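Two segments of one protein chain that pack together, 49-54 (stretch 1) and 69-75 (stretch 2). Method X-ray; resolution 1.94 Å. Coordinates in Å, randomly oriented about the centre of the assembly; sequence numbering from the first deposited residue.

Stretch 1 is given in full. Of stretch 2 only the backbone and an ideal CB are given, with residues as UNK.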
# COMPACT_ATOMS: atom_id res chain seq x y z
N ALA A 49 -7.66 33.18 3.29
CA ALA A 49 -9.01 32.63 3.31
C ALA A 49 -9.10 31.71 4.52
O ALA A 49 -8.11 31.08 4.89
CB ALA A 49 -9.31 31.85 2.03
N ILE A 50 -10.27 31.64 5.14
CA ILE A 50 -10.44 30.77 6.29
C ILE A 50 -11.45 29.66 6.01
O ILE A 50 -12.59 29.93 5.65
CB ILE A 50 -10.87 31.56 7.54
CG1 ILE A 50 -9.74 32.50 7.97
CG2 ILE A 50 -11.24 30.60 8.69
CD1 ILE A 50 -10.10 33.42 9.10
N VAL A 51 -11.00 28.42 6.19
CA VAL A 51 -11.90 27.26 6.17
C VAL A 51 -12.38 27.00 7.60
O VAL A 51 -11.58 26.74 8.50
CB VAL A 51 -11.24 25.99 5.59
CG1 VAL A 51 -12.28 24.90 5.42
CG2 VAL A 51 -10.57 26.29 4.26
N VAL A 52 -13.69 27.09 7.80
CA VAL A 52 -14.29 26.97 9.11
C VAL A 52 -15.00 25.63 9.26
O VAL A 52 -15.81 25.23 8.40
CB VAL A 52 -15.35 28.06 9.37
CG1 VAL A 52 -15.90 27.95 10.79
CG2 VAL A 52 -14.76 29.43 9.13
N GLY A 53 -14.71 24.96 10.38
CA GLY A 53 -15.37 23.72 10.75
C GLY A 53 -15.05 22.56 9.82
O GLY A 53 -15.90 21.70 9.59
N GLY A 54 -13.84 22.54 9.29
CA GLY A 54 -13.37 21.40 8.51
C GLY A 54 -12.81 20.31 9.41
O GLY A 54 -13.01 20.34 10.62
N UNK A 69 -23.45 28.01 14.43
CA UNK A 69 -23.03 29.08 15.34
C UNK A 69 -21.58 29.52 15.07
O UNK A 69 -21.27 30.72 15.06
CB UNK A 69 -23.17 28.62 16.79
N UNK A 70 -20.72 28.53 14.86
CA UNK A 70 -19.32 28.77 14.54
C UNK A 70 -19.15 29.52 13.21
O UNK A 70 -18.36 30.47 13.14
CB UNK A 70 -18.57 27.44 14.49
N UNK A 71 -19.88 29.08 12.18
CA UNK A 71 -19.84 29.77 10.88
C UNK A 71 -20.26 31.23 11.06
O UNK A 71 -19.59 32.15 10.55
CB UNK A 71 -20.75 29.07 9.86
N UNK A 72 -21.37 31.43 11.76
CA UNK A 72 -21.95 32.76 11.95
C UNK A 72 -20.97 33.69 12.67
O UNK A 72 -20.80 34.83 12.26
CB UNK A 72 -23.26 32.66 12.74
N UNK A 73 -20.33 33.19 13.72
CA UNK A 73 -19.37 34.00 14.46
C UNK A 73 -18.15 34.37 13.62
O UNK A 73 -17.69 35.52 13.64
CB UNK A 73 -18.92 33.25 15.72
N UNK A 74 -17.62 33.40 12.88
CA UNK A 74 -16.46 33.63 12.05
C UNK A 74 -16.78 34.62 10.93
O UNK A 74 -15.98 35.50 10.62
CB UNK A 74 -15.95 32.31 11.47
N UNK A 75 -17.96 34.50 10.33
CA UNK A 75 -18.42 35.48 9.34
C UNK A 75 -18.43 36.89 9.95
O UNK A 75 -17.97 37.85 9.32
CB UNK A 75 -19.81 35.11 8.83

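Residues 69-75 form a stretch of helix that runs nearly antiparallel to strand 49-52, with an angle of 162° between their directions and a closest approach of 9.7 Å between the axes. Successive strand residues alternate sides, so I50 and V52 turn their side chains toward the helix while V51 turns away. What stretch 1 offers is therefore mainly an aliphatic surface centred on V52, bordered by the backbone of G53.

Position 69 has helical backbone angles, and nothing of stretch 1 lies within 5.5 Å of its ideal CB. Almost any helix-compatible residue would do; it is A69, whose carbonyl oxygen accepts a bond from the backbone N of position 73.

At position 70 the CA-to-CB bond points toward the strand, and the ideal CB lies 4.6 Å from V52 CG1. That leaves space for a side chain to extend across the valine methyl toward G53, where no charged group awaits it. Leucine, isoleucine, methionine or valine would suit. The residue is L70, with chi1 t and chi2 p; its CG packs 3.7 Å from V52 CG1, and its CD2 reaches to 4.3 Å from the backbone N of G53.

Position 71 lies closest to V52 along the backbone, with 6.5 Å between the two CA atoms, yet its CA-to-CB bond points sideways, and the ideal CB is 5.1 Å from V52 CG1. A short side chain would gain little here. A longer one could bend back along V52 toward the carbonyl oxygens of V52 and G53, so leucine, methionine or an aromatic residue is plausible, and a polar tip could exploit the acceptors. The residue is Y71, with chi1 m. Its CD1 lies 3.8 Å from V52 CG1 and its CE1 3.6 Å from V52 O, the carbonyl meeting the ring obliquely. A single water links the two stretches: Y71 OH donates to it at 2.6 Å, and it donates in turn to G53 O at 2.5 Å. The ring also occupies the space beside G53, where an ideal CB would come within 3.2 Å of Y71 CE1; the positive phi of G53 independently favours glycine.

Positions 72 and 73 find nothing of stretch 1 within 5.5 Å of their ideal CB atoms, so polar or charged side chains are as acceptable as any. They are R72, extended through chi2, and H73, whose NE2 is hydrogen-bonded elsewhere in the structure.

Position 74, one helical turn after 70, again points toward the strand. Its ideal CB is already 3.9 Å from V52 CG2, which favours a compact apolar residue such as valine, alanine or isoleucine. It is V74, with chi1 t: its CG1 makes a close 3.4 Å contact with V52 CG2 and approaches I50 CG2 at 4.4 Å, extending the apolar packing along the strand.

Position 75 points away, leaving its choice unconstrained by stretch 1. It is V75, whose backbone N bonds to Y71 O at 2.9 Å.

Stretch 2, residues 69-75: ALYRHVV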
# COMPACT_ATOMS: atom_id res chain seq x y z
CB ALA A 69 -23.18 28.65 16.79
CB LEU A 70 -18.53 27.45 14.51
CG LEU A 70 -17.01 27.55 14.28
CD1 LEU A 70 -16.35 28.33 15.41
CD2 LEU A 70 -16.40 26.16 14.15
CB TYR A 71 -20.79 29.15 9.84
CG TYR A 71 -20.61 27.67 9.54
CD1 TYR A 71 -19.37 27.03 9.67
CD2 TYR A 71 -21.69 26.92 9.08
CE1 TYR A 71 -19.24 25.66 9.38
CE2 TYR A 71 -21.57 25.57 8.79
CZ TYR A 71 -20.35 24.94 8.93
OH TYR A 71 -20.25 23.59 8.64
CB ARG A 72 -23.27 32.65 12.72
CG ARG A 72 -23.98 33.96 12.91
CD ARG A 72 -25.13 33.82 13.91
NE ARG A 72 -26.26 33.09 13.34
CZ ARG A 72 -26.65 31.87 13.70
NH1 ARG A 72 -26.01 31.17 14.64
NH2 ARG A 72 -27.71 31.32 13.09
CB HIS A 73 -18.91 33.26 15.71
CG HIS A 73 -17.93 34.04 16.53
ND1 HIS A 73 -18.31 35.13 17.28
CD2 HIS A 73 -16.60 33.92 16.69
CE1 HIS A 73 -17.26 35.63 17.89
NE2 HIS A 73 -16.20 34.91 17.55
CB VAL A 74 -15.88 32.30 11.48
CG1 VAL A 74 -14.74 32.58 10.52
CG2 VAL A 74 -15.42 31.39 12.63
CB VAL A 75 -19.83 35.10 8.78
CG1 VAL A 75 -20.52 36.29 8.11
CG2 VAL A 75 -19.71 33.93 7.82
O HOH W 1 -18.43 21.97 9.48
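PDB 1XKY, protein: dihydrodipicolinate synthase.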